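Local coordinates for protein possible thiol-disulfide isomerase (Cytophaga hutchinsonii, PDB 3HCZ) that probably exchanges or isomerises thiols and disulfides, as a thioredoxin-fold domain of the AhpC/TSA family, at residues Leu14-Thr19 with Tyr68-Glu73. Residues are numbered along the deposited sequence; the frame is centred on the assembly and turned at random.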
loop_
_atom_site.group_PDB
_atom_site.type_symbol
_atom_site.label_atom_id
_atom_site.label_comp_id
_atom_site.label_asym_id
_atom_site.label_seq_id
_atom_site.Cartn_x
_atom_site.Cartn_y
_atom_site.Cartn_z
ATOM N N LEU A 14 -1.905 -8.804 6.415
ATOM C CA LEU A 14 -0.459 -8.919 6.117
ATOM C C LEU A 14 0.282 -8.799 7.449
ATOM O O LEU A 14 0.042 -7.870 8.221
ATOM C CB LEU A 14 -0.012 -7.795 5.174
ATOM C CG LEU A 14 -0.612 -7.954 3.764
ATOM C CD1 LEU A 14 -0.449 -6.641 2.982
ATOM C CD2 LEU A 14 0.163 -9.025 3.055
ATOM N N TYR A 15 1.179 -9.742 7.706
ATOM C CA TYR A 15 1.903 -9.785 8.981
ATOM C C TYR A 15 3.332 -9.329 8.728
ATOM O O TYR A 15 4.303 -10.034 9.053
ATOM C CB TYR A 15 1.844 -11.216 9.562
ATOM C CG TYR A 15 0.448 -11.713 9.847
ATOM C CD1 TYR A 15 -0.135 -11.521 11.101
ATOM C CD2 TYR A 15 -0.292 -12.390 8.877
ATOM C CE1 TYR A 15 -1.435 -11.973 11.389
ATOM C CE2 TYR A 15 -1.609 -12.827 9.143
ATOM C CZ TYR A 15 -2.155 -12.638 10.401
ATOM O OH TYR A 15 -3.417 -13.101 10.685
HETATM N N MSE A 16 3.468 -8.128 8.161
HETATM C CA MSE A 16 4.777 -7.634 7.718
HETATM C C MSE A 16 5.423 -6.761 8.792
HETATM O O MSE A 16 4.799 -6.468 9.833
HETATM C CB MSE A 16 4.654 -6.925 6.351
HETATM C CG MSE A 16 4.146 -7.918 5.286
HETATM SE SE MSE A 16 3.700 -7.069 3.593
HETATM C CE MSE A 16 5.538 -6.545 3.047
ATOM N N THR A 17 6.677 -6.387 8.557
ATOM C CA THR A 17 7.445 -5.707 9.589
ATOM C C THR A 17 7.951 -4.369 9.068
ATOM O O THR A 17 8.248 -4.237 7.879
ATOM C CB THR A 17 8.640 -6.554 10.068
ATOM O OG1 THR A 17 9.424 -6.973 8.943
ATOM C CG2 THR A 17 8.152 -7.818 10.805
ATOM N N ASP A 18 8.089 -3.390 9.969
ATOM C CA ASP A 18 8.522 -2.037 9.574
ATOM C C ASP A 18 10.059 -1.979 9.408
ATOM O O ASP A 18 10.724 -3.022 9.434
ATOM C CB ASP A 18 7.953 -0.972 10.541
ATOM C CG ASP A 18 8.553 -1.055 11.946
ATOM O OD1 ASP A 18 9.634 -1.683 12.132
ATOM O OD2 ASP A 18 7.951 -0.455 12.899
ATOM N N THR A 19 10.608 -0.782 9.205
ATOM C CA THR A 19 12.046 -0.615 8.919
ATOM C C THR A 19 12.921 -0.959 10.124
ATOM O O THR A 19 14.144 -1.069 9.993
ATOM C CB THR A 19 12.372 0.808 8.410
ATOM O OG1 THR A 19 11.877 1.787 9.341
ATOM C CG2 THR A 19 11.713 1.049 7.053
ATOM N N TYR A 68 0.270 1.704 3.374
ATOM C CA TYR A 68 0.913 0.484 3.842
ATOM C C TYR A 68 1.772 0.114 2.652
ATOM O O TYR A 68 1.284 -0.537 1.681
ATOM C CB TYR A 68 -0.162 -0.569 4.166
ATOM C CG TYR A 68 0.360 -1.744 4.987
ATOM C CD1 TYR A 68 0.426 -1.659 6.383
ATOM C CD2 TYR A 68 0.712 -2.937 4.369
ATOM C CE1 TYR A 68 0.893 -2.742 7.150
ATOM C CE2 TYR A 68 1.169 -4.048 5.134
ATOM C CZ TYR A 68 1.259 -3.926 6.511
ATOM O OH TYR A 68 1.723 -5.017 7.240
ATOM N N ALA A 69 3.036 0.593 2.670
ATOM C CA ALA A 69 3.893 0.479 1.510
ATOM C C ALA A 69 4.620 -0.868 1.647
ATOM O O ALA A 69 5.611 -0.985 2.389
ATOM C CB ALA A 69 4.882 1.650 1.383
ATOM N N ALA A 70 4.056 -1.875 0.995
ATOM C CA ALA A 70 4.473 -3.290 1.170
ATOM C C ALA A 70 5.559 -3.619 0.129
ATOM O O ALA A 70 5.268 -3.945 -1.026
ATOM C CB ALA A 70 3.251 -4.208 1.012
ATOM N N ASN A 71 6.817 -3.507 0.545
ATOM C CA ASN A 71 7.888 -3.871 -0.327
ATOM C C ASN A 71 7.959 -5.411 -0.417
ATOM O O ASN A 71 7.873 -6.088 0.610
ATOM C CB ASN A 71 9.182 -3.252 0.176
ATOM C CG ASN A 71 10.353 -3.695 -0.620
ATOM O OD1 ASN A 71 10.922 -4.768 -0.370
ATOM N ND2 ASN A 71 10.762 -2.865 -1.590
ATOM N N ILE A 72 8.043 -5.947 -1.645
ATOM C CA ILE A 72 7.958 -7.398 -1.864
ATOM C C ILE A 72 9.295 -8.142 -1.818
ATOM O O ILE A 72 9.352 -9.338 -2.149
ATOM C CB ILE A 72 7.177 -7.723 -3.163
ATOM C CG1 ILE A 72 7.929 -7.204 -4.420
ATOM C CG2 ILE A 72 5.788 -7.118 -3.072
ATOM C CD1 ILE A 72 7.526 -7.894 -5.708
ATOM N N GLU A 73 10.378 -7.484 -1.391
ATOM C CA GLU A 73 11.724 -8.071 -1.582
ATOM C C GLU A 73 12.058 -8.983 -0.431
ATOM O O GLU A 73 11.448 -8.869 0.628
ATOM C CB GLU A 73 12.784 -6.964 -1.666
ATOM C CG GLU A 73 12.597 -6.050 -2.895
ATOM C CD GLU A 73 13.626 -4.943 -2.950
ATOM O OE1 GLU A 73 14.853 -5.242 -3.030
ATOM O OE2 GLU A 73 13.228 -3.770 -2.898
#
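Leu-14 overlaps the ring of Tyr-68, the two side chains crossing obliquely, with its branch atom CD1 3.7 Å from CE2 of the tyrosine. Leucine suits this buried place because CD1 and CB both lie against the ring's CE2 corner; the same side chain also touches Leu-36 of strand 33-39 and Thr-101. Tyr-68 extends with CG anti to the backbone N (chi1 -165°), reaching from strand 65-71 toward the loop. There its OH lies 3.6 Å from CB of Met-16, a selenomethionine, and hydrogen-bonds to the backbone O of Arg-24, so the buried hydroxyl is satisfied. A phenylalanine in its place would lack the hydroxyl, which would probably leave the Arg-24 carbonyl without this mate and open a small gap beside CB of Met-16. The Met-16 chain is unbranched and flexible enough to run past the tyrosine: SE lies 4.2 Å from CE2 of Tyr-68, approaching the ring obliquely. A bend at chi3 (68°) then carries CE onward to 3.9 Å from CB of Ala-70 and to 3.4 Å from the backbone O of Asn-71. The small methyl of Ala-70, two residues along the strand from Tyr-68 and likewise directed at the loop, leaves room for this selenium-bearing chain. At the end of the strand, Asn-71 OD1 accepts a hydrogen bond from Glu-73 N (3.0 Å) in an Asx turn, and its ND2 donates to Glu-73 OE2. The contact thus seats the loop before strand 33-39 against one side of the central sheet, as part of the hydrophobic core of a thioredoxin-like fold.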